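Local coordinates for protein putative glucoamylase (Bacteroides uniformis, PDB 4GL3) that probably hydrolyses glucosidic bonds as a putative glucoamylase of a six-hairpin glycosidase family, at residues I64-E69 / G394-L399; S127-E132 / H253-G258; A137-T142 / M401-V406. All coordinates share one frame; numbering follows the deposited sequence.

Contact 1. Residues I64-E69 / G394-L399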
# COMPACT_ATOMS: atom_id res chain seq x y z
N ILE A 64 7.57 -9.49 5.00
CA ILE A 64 8.67 -10.37 5.37
C ILE A 64 9.50 -9.76 6.54
O ILE A 64 9.85 -10.47 7.50
CB ILE A 64 9.56 -10.73 4.19
CG1 ILE A 64 8.79 -11.66 3.25
CG2 ILE A 64 10.86 -11.40 4.65
CD1 ILE A 64 9.34 -11.70 1.85
N ILE A 65 9.81 -8.47 6.46
CA ILE A 65 10.57 -7.80 7.52
C ILE A 65 9.79 -7.85 8.85
O ILE A 65 10.38 -8.19 9.90
CB ILE A 65 10.92 -6.34 7.16
CG1 ILE A 65 11.72 -6.29 5.82
CG2 ILE A 65 11.71 -5.69 8.30
CD1 ILE A 65 11.71 -4.89 5.18
N VAL A 66 8.48 -7.59 8.80
CA VAL A 66 7.60 -7.70 9.98
C VAL A 66 7.67 -9.11 10.57
O VAL A 66 7.88 -9.32 11.76
CB VAL A 66 6.14 -7.30 9.65
CG1 VAL A 66 5.18 -7.57 10.82
CG2 VAL A 66 6.06 -5.82 9.22
N GLY A 67 7.58 -10.10 9.69
CA GLY A 67 7.62 -11.52 10.09
C GLY A 67 8.91 -11.96 10.75
O GLY A 67 8.88 -12.77 11.69
N ILE A 68 10.05 -11.43 10.29
CA ILE A 68 11.32 -11.72 10.94
C ILE A 68 11.31 -11.16 12.36
O ILE A 68 11.64 -11.85 13.32
CB ILE A 68 12.55 -11.14 10.21
CG1 ILE A 68 12.74 -11.79 8.83
CG2 ILE A 68 13.79 -11.34 11.06
CD1 ILE A 68 13.68 -11.03 7.90
N GLU A 69 10.94 -9.88 12.48
CA GLU A 69 10.92 -9.19 13.77
C GLU A 69 9.89 -9.78 14.73
O GLU A 69 10.12 -9.74 15.92
CB GLU A 69 10.66 -7.69 13.56
CG GLU A 69 11.87 -7.00 12.94
CD GLU A 69 13.09 -7.04 13.85
OE1 GLU A 69 12.96 -6.68 15.04
OE2 GLU A 69 14.17 -7.44 13.39
N GLY A 394 6.57 1.12 14.96
CA GLY A 394 7.07 2.01 13.92
C GLY A 394 8.15 1.39 13.03
O GLY A 394 8.87 2.11 12.35
N LEU A 395 8.24 0.05 13.01
CA LEU A 395 9.29 -0.71 12.33
C LEU A 395 9.54 -0.27 10.89
O LEU A 395 10.69 0.06 10.55
CB LEU A 395 8.97 -2.21 12.31
CG LEU A 395 10.03 -3.10 11.64
CD1 LEU A 395 11.36 -3.09 12.43
CD2 LEU A 395 9.52 -4.54 11.50
N ILE A 396 8.51 -0.29 10.03
CA ILE A 396 8.77 -0.07 8.59
C ILE A 396 9.01 1.41 8.30
O ILE A 396 9.87 1.77 7.50
CB ILE A 396 7.64 -0.66 7.72
CG1 ILE A 396 7.48 -2.17 7.98
CG2 ILE A 396 7.88 -0.38 6.23
CD1 ILE A 396 8.74 -3.01 7.91
N TRP A 397 8.26 2.28 8.99
CA TRP A 397 8.53 3.71 9.00
C TRP A 397 9.97 4.06 9.35
O TRP A 397 10.61 4.81 8.66
CB TRP A 397 7.64 4.41 10.03
CG TRP A 397 6.22 4.54 9.62
CD1 TRP A 397 5.71 4.59 8.36
CD2 TRP A 397 5.10 4.72 10.51
NE1 TRP A 397 4.34 4.74 8.40
CE2 TRP A 397 3.95 4.85 9.71
CE3 TRP A 397 4.97 4.75 11.90
CZ2 TRP A 397 2.67 5.03 10.26
CZ3 TRP A 397 3.70 4.94 12.44
CH2 TRP A 397 2.57 5.08 11.62
N LYS A 398 10.50 3.51 10.42
CA LYS A 398 11.89 3.84 10.77
C LYS A 398 12.87 3.41 9.68
O LYS A 398 13.81 4.14 9.39
CB LYS A 398 12.31 3.23 12.10
CG LYS A 398 11.62 3.86 13.31
CD LYS A 398 12.11 3.21 14.62
CE LYS A 398 10.99 3.01 15.63
NZ LYS A 398 10.48 4.28 16.22
N LEU A 399 12.67 2.25 9.09
CA LEU A 399 13.59 1.76 8.06
C LEU A 399 13.56 2.69 6.83
O LEU A 399 14.61 3.17 6.38
CB LEU A 399 13.23 0.31 7.69
CG LEU A 399 13.49 -0.71 8.79
CD1 LEU A 399 12.72 -1.98 8.50
CD2 LEU A 399 14.99 -0.96 8.99
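Ile65, Val66 and Glu69 meet Leu395, Ile396 and Leu399 in an apolar, partly buried helix-to-helix contact, where the last turn of helix 54-69 faces the start of helix 395-401. The short segments' axes pass 11.0 Å apart, at 117° to each other. At that spacing the side chains fill the space between the backbones, and no hydrogen bond crosses it.

CG2 of Ile65 is where three branches converge: Leu399 CD1 lies 3.9 Å from Ile65 CG2, while Leu395 CD2 and Ile396 CD1 each approach it to 4.0 Å. Ile396 gets there by folding its longer branch (chi2 -51°), which turns CD1 into the interface; the same methyl rests 4.1 Å from Val66 CG2, the two side chains crossing at about a right angle. Leu395 reaches across with CG anti to the backbone N (chi1 -179°) and lays CD2 against the aliphatic part of Glu69, 3.7 Å from Glu69 CG.

The carboxylate of Glu69 turns to another helix, its OE2 hydrogen-bonded to Tyr140 OH of helix 124-140. Gly394, with positive phi, separates helix 378-393 from helix 395-401. Helix 378-393 itself also packs on Val66, Leu395 and Ile396.

Methyl groups in van der Waals contact supply the cohesion here. The fit therefore depends on branch shape and rotamer, and Glu69 contributes to it through its methylenes.

Contact 2. Residues S127-E132 / H253-G258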
# COMPACT_ATOMS: atom_id res chain seq x y z
N SER A 127 5.22 0.06 -9.36
CA SER A 127 6.68 -0.08 -9.18
C SER A 127 7.16 0.74 -7.98
O SER A 127 8.08 0.34 -7.28
CB SER A 127 7.44 0.39 -10.44
OG SER A 127 7.25 -0.53 -11.50
N ALA A 128 6.52 1.91 -7.75
CA ALA A 128 6.83 2.77 -6.60
C ALA A 128 6.52 2.04 -5.28
O ALA A 128 7.28 2.15 -4.33
CB ALA A 128 6.07 4.11 -6.68
N PHE A 129 5.43 1.29 -5.23
CA PHE A 129 5.10 0.53 -4.04
C PHE A 129 6.12 -0.59 -3.82
O PHE A 129 6.54 -0.88 -2.66
CB PHE A 129 3.68 -0.01 -4.10
CG PHE A 129 2.61 1.05 -4.19
CD1 PHE A 129 2.75 2.29 -3.53
CD2 PHE A 129 1.45 0.79 -4.87
CE1 PHE A 129 1.72 3.26 -3.59
CE2 PHE A 129 0.43 1.75 -4.96
CZ PHE A 129 0.59 2.98 -4.35
N MSE A 130 6.61 -1.17 -4.92
CA MSE A 130 7.71 -2.15 -4.80
C MSE A 130 8.96 -1.46 -4.23
O MSE A 130 9.60 -2.00 -3.32
CB MSE A 130 8.00 -2.89 -6.12
CG MSE A 130 9.28 -3.73 -6.05
SE MSE A 130 9.13 -5.20 -4.80
CE MSE A 130 7.91 -6.25 -5.80
N PHE A 131 9.33 -0.28 -4.75
CA PHE A 131 10.53 0.43 -4.25
C PHE A 131 10.34 0.89 -2.80
O PHE A 131 11.28 0.95 -2.05
CB PHE A 131 10.94 1.58 -5.18
CG PHE A 131 11.74 1.10 -6.39
CD1 PHE A 131 12.95 0.53 -6.23
CD2 PHE A 131 11.19 1.13 -7.66
CE1 PHE A 131 13.68 -0.00 -7.29
CE2 PHE A 131 11.91 0.65 -8.75
CZ PHE A 131 13.15 0.07 -8.55
N GLU A 132 9.12 1.23 -2.43
CA GLU A 132 8.84 1.57 -1.01
C GLU A 132 9.28 0.41 -0.10
O GLU A 132 10.09 0.57 0.82
CB GLU A 132 7.34 1.94 -0.86
CG GLU A 132 6.92 2.40 0.54
CD GLU A 132 5.44 2.71 0.61
OE1 GLU A 132 4.67 2.48 -0.37
OE2 GLU A 132 5.00 3.20 1.66
N HIS A 253 -3.08 4.50 3.27
CA HIS A 253 -2.27 3.33 3.52
C HIS A 253 -1.09 3.14 2.54
O HIS A 253 0.00 2.93 2.97
CB HIS A 253 -3.11 2.04 3.49
CG HIS A 253 -4.28 2.07 4.40
ND1 HIS A 253 -5.44 1.37 4.13
CD2 HIS A 253 -4.52 2.79 5.52
CE1 HIS A 253 -6.33 1.64 5.07
NE2 HIS A 253 -5.79 2.49 5.94
N TYR A 254 -1.32 3.13 1.24
CA TYR A 254 -0.28 2.56 0.36
C TYR A 254 1.08 3.31 0.31
O TYR A 254 2.13 2.69 0.28
CB TYR A 254 -0.79 2.34 -1.08
CG TYR A 254 -1.86 1.31 -1.32
CD1 TYR A 254 -2.42 0.57 -0.29
CD2 TYR A 254 -2.32 1.07 -2.62
CE1 TYR A 254 -3.43 -0.35 -0.53
CE2 TYR A 254 -3.31 0.15 -2.87
CZ TYR A 254 -3.87 -0.57 -1.82
OH TYR A 254 -4.90 -1.48 -2.06
N SER A 255 1.04 4.63 0.27
CA SER A 255 2.23 5.47 0.29
C SER A 255 2.80 5.67 1.70
O SER A 255 3.94 6.11 1.81
CB SER A 255 1.93 6.88 -0.34
OG SER A 255 1.63 6.81 -1.74
N TYR A 256 2.05 5.29 2.74
CA TYR A 256 2.37 5.60 4.15
C TYR A 256 2.70 4.34 4.96
O TYR A 256 2.60 4.26 6.20
CB TYR A 256 1.23 6.41 4.78
CG TYR A 256 0.92 7.57 3.88
CD1 TYR A 256 1.82 8.64 3.76
CD2 TYR A 256 -0.21 7.57 3.07
CE1 TYR A 256 1.57 9.71 2.91
CE2 TYR A 256 -0.47 8.62 2.20
CZ TYR A 256 0.43 9.68 2.10
OH TYR A 256 0.18 10.71 1.23
N MSE A 257 3.13 3.36 4.22
CA MSE A 257 3.66 2.12 4.77
C MSE A 257 5.12 2.35 5.19
O MSE A 257 5.54 1.98 6.29
CB MSE A 257 3.57 1.06 3.67
CG MSE A 257 3.09 -0.20 4.18
SE MSE A 257 1.22 -0.57 3.88
CE MSE A 257 1.73 -2.40 3.33
N GLY A 258 5.88 3.00 4.31
CA GLY A 258 7.27 3.43 4.65
C GLY A 258 7.38 4.91 5.02
O GLY A 258 8.10 5.29 5.95
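Glu132 OE2 is gripped by two successive backbone N-H groups of the irregular segment 253-258. Gly258 N donates to Glu132 OE2 at 2.8 Å, nearly straight (167°) and from the anti side of the carboxylate; Met257 N adds a weak bond to the same oxygen at 3.2 Å. The side chain reaches out from helix 124-140 fully extended, CG anti to the backbone N (chi1 -176°). OE1 of Glu132 lies 2.6 Å from Tyr254 O, close enough that the acid group probably holds a proton. Gly258 passes close to Glu132 CG, where a beta carbon would be tight.

About one turn earlier on the helix, Phe129 offers a ring face. Tyr254 CB makes a CH-pi contact over that face, 4.0 Å from the ring centroid. Beyond it the Tyr254 ring turns an edge to that face, offset edge-to-face, centroids 5.5 Å apart and planes at 83°. Ser255 OG lies at the edge of the Phe129 ring and is hydrogen-bonded to Glu195 O and Ile198 N. A bound Tris, probably from the crystallisation liquor, comes within about 4 Å of the Phe129 side chain.

An alanine in place of Glu132 would probably leave the buried N-H of Gly258 without its acceptor and the loop freer to shift. One buried carboxylate thus supplies an acceptor for two backbone N-H groups, while the edge-to-face pair packs the start of the segment.

Contact 3. Residues A137-T142 / M401-V406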
# COMPACT_ATOMS: atom_id res chain seq x y z
N ALA A 137 13.78 -2.64 2.91
CA ALA A 137 14.61 -3.86 3.00
C ALA A 137 16.11 -3.54 2.92
O ALA A 137 16.90 -4.10 3.68
CB ALA A 137 14.20 -4.89 1.94
N HIS A 138 16.50 -2.63 2.04
CA HIS A 138 17.89 -2.14 1.97
C HIS A 138 18.41 -1.64 3.33
O HIS A 138 19.54 -1.87 3.69
CB HIS A 138 18.04 -1.02 0.90
CG HIS A 138 19.45 -0.59 0.67
ND1 HIS A 138 20.07 0.37 1.45
CD2 HIS A 138 20.37 -0.98 -0.26
CE1 HIS A 138 21.33 0.52 1.04
NE2 HIS A 138 21.53 -0.28 0.00
N GLN A 139 17.57 -0.96 4.07
CA GLN A 139 17.93 -0.41 5.36
C GLN A 139 17.83 -1.42 6.49
O GLN A 139 18.35 -1.16 7.58
CB GLN A 139 17.06 0.82 5.68
CG GLN A 139 17.24 1.93 4.65
CD GLN A 139 18.66 2.45 4.58
OE1 GLN A 139 19.43 2.11 3.66
NE2 GLN A 139 19.05 3.25 5.58
N TYR A 140 17.18 -2.56 6.25
CA TYR A 140 17.04 -3.60 7.31
C TYR A 140 18.12 -4.68 7.24
O TYR A 140 18.69 -5.07 8.26
CB TYR A 140 15.69 -4.30 7.17
CG TYR A 140 15.44 -5.37 8.22
CD1 TYR A 140 15.14 -5.03 9.55
CD2 TYR A 140 15.51 -6.72 7.90
CE1 TYR A 140 14.90 -6.01 10.50
CE2 TYR A 140 15.29 -7.70 8.85
CZ TYR A 140 14.97 -7.33 10.15
OH TYR A 140 14.78 -8.29 11.06
N PHE A 141 18.38 -5.20 6.03
CA PHE A 141 19.37 -6.29 5.82
C PHE A 141 20.81 -5.79 5.75
O PHE A 141 21.44 -5.85 4.68
CB PHE A 141 19.02 -7.10 4.58
CG PHE A 141 17.73 -7.85 4.71
CD1 PHE A 141 17.68 -9.01 5.46
CD2 PHE A 141 16.59 -7.37 4.16
CE1 PHE A 141 16.49 -9.68 5.63
CE2 PHE A 141 15.39 -8.04 4.29
CZ PHE A 141 15.35 -9.22 5.02
N THR A 142 21.33 -5.36 6.90
CA THR A 142 22.59 -4.64 7.01
C THR A 142 23.76 -5.50 7.46
O THR A 142 24.84 -4.99 7.64
CB THR A 142 22.44 -3.48 8.03
OG1 THR A 142 22.05 -4.03 9.27
CG2 THR A 142 21.37 -2.51 7.63
N MSE A 401 12.30 5.77 6.35
CA MSE A 401 12.63 7.17 6.58
C MSE A 401 14.14 7.34 6.85
O MSE A 401 14.66 8.46 6.74
CB MSE A 401 11.83 7.74 7.74
CG MSE A 401 10.34 7.78 7.51
SE MSE A 401 9.81 8.93 6.04
CE MSE A 401 9.78 10.64 6.92
N SER A 402 14.84 6.24 7.19
CA SER A 402 16.28 6.29 7.37
C SER A 402 17.05 6.33 6.06
O SER A 402 18.25 6.54 6.08
CB SER A 402 16.81 5.10 8.21
OG SER A 402 16.89 3.92 7.39
N HIS A 403 16.43 6.05 4.92
CA HIS A 403 17.19 5.97 3.68
C HIS A 403 17.67 7.38 3.23
O HIS A 403 16.86 8.28 3.09
CB HIS A 403 16.35 5.34 2.57
CG HIS A 403 17.17 4.90 1.39
ND1 HIS A 403 17.69 5.79 0.47
CD2 HIS A 403 17.55 3.67 0.99
CE1 HIS A 403 18.37 5.12 -0.45
NE2 HIS A 403 18.29 3.83 -0.16
N PRO A 404 18.97 7.56 3.02
CA PRO A 404 19.45 8.90 2.73
C PRO A 404 18.92 9.55 1.44
O PRO A 404 18.88 10.78 1.36
CB PRO A 404 20.97 8.72 2.64
CG PRO A 404 21.16 7.29 2.27
CD PRO A 404 20.07 6.59 3.06
N ASP A 405 18.54 8.77 0.44
CA ASP A 405 17.95 9.37 -0.76
C ASP A 405 16.50 9.85 -0.46
O ASP A 405 16.08 10.91 -0.95
CB ASP A 405 17.97 8.40 -1.94
CG ASP A 405 19.35 8.16 -2.52
OD1 ASP A 405 20.22 9.03 -2.44
OD2 ASP A 405 19.54 7.07 -3.09
N VAL A 406 15.76 9.10 0.36
CA VAL A 406 14.38 9.47 0.76
C VAL A 406 14.47 10.81 1.52
O VAL A 406 13.75 11.76 1.22
CB VAL A 406 13.68 8.38 1.59
CG1 VAL A 406 12.38 8.89 2.20
CG2 VAL A 406 13.42 7.11 0.76
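Gln139 places its amide between His138 on its own segment and Ser402 and His403 across the contact. The chain is bent at chi2 (-61°), which turns the amide so that one end meets Ser402 and the other His138. NE2 of Gln139 donates to Ser402 OG at 2.9 Å, almost straight and close to the amide plane. At the other end, His138 ND1 donates to Gln139 OE1 at 2.9 Å; the oxygen lies in the plane of the imidazole and is met in its own carbonyl plane. This second bond, inside the segment, is consistent with the amide's orientation and would help to hold its rotation.

The His403 ring crosses the glutamine at about a right angle, its plane 61° from the amide, with CD2 of His403 3.6 Å from Gln139 OE1. The imidazoles of His138 and His403 are oblique to one another, centroids 5.6 Å apart and planes at 58°.

These groups join the C-terminal end of helix 124-140 to the turn between helices 395-401 and 404-412, in a chain whose family belongs to the six-hairpin clan. His403 is the N-cap of helix 404-412: its ND1 accepts from Asp405 N at 3.1 Å, the donor tilted somewhat from the ring plane. A neutral His403 would then probably carry its proton on NE2. Trp159, from helix 146-161, meets the same ring edge-to-face.

Ser402 OG has a second partner, Leu399 O, three residues back, which ties the glutamine's acceptor to the preceding helix.

Contact 2 is the fully buried one, centred about 5 Å from the centre of the chain; contact 1 is partly buried, its centre at about 14 Å, and contact 3 lies at the surface, its centre at about 18 Å. Contacts 2 and 3 use different turns of helix 124-140, and contacts 1 and 3 follow each other along helix 395-401 and the turn into helix 404-412. Chemistry changes with place: a carboxylate and aromatic rings inside, methyl groups between, an amide and imidazoles outside. Trp397 NE1 probably bonds Tyr256 O at 2.8 Å, joining contacts 1 and 2, and Glu69 OE2 probably bonds Tyr140 OH at 2.6 Å, joining contacts 1 and 3. Contacts 2 and 3 touch by packing.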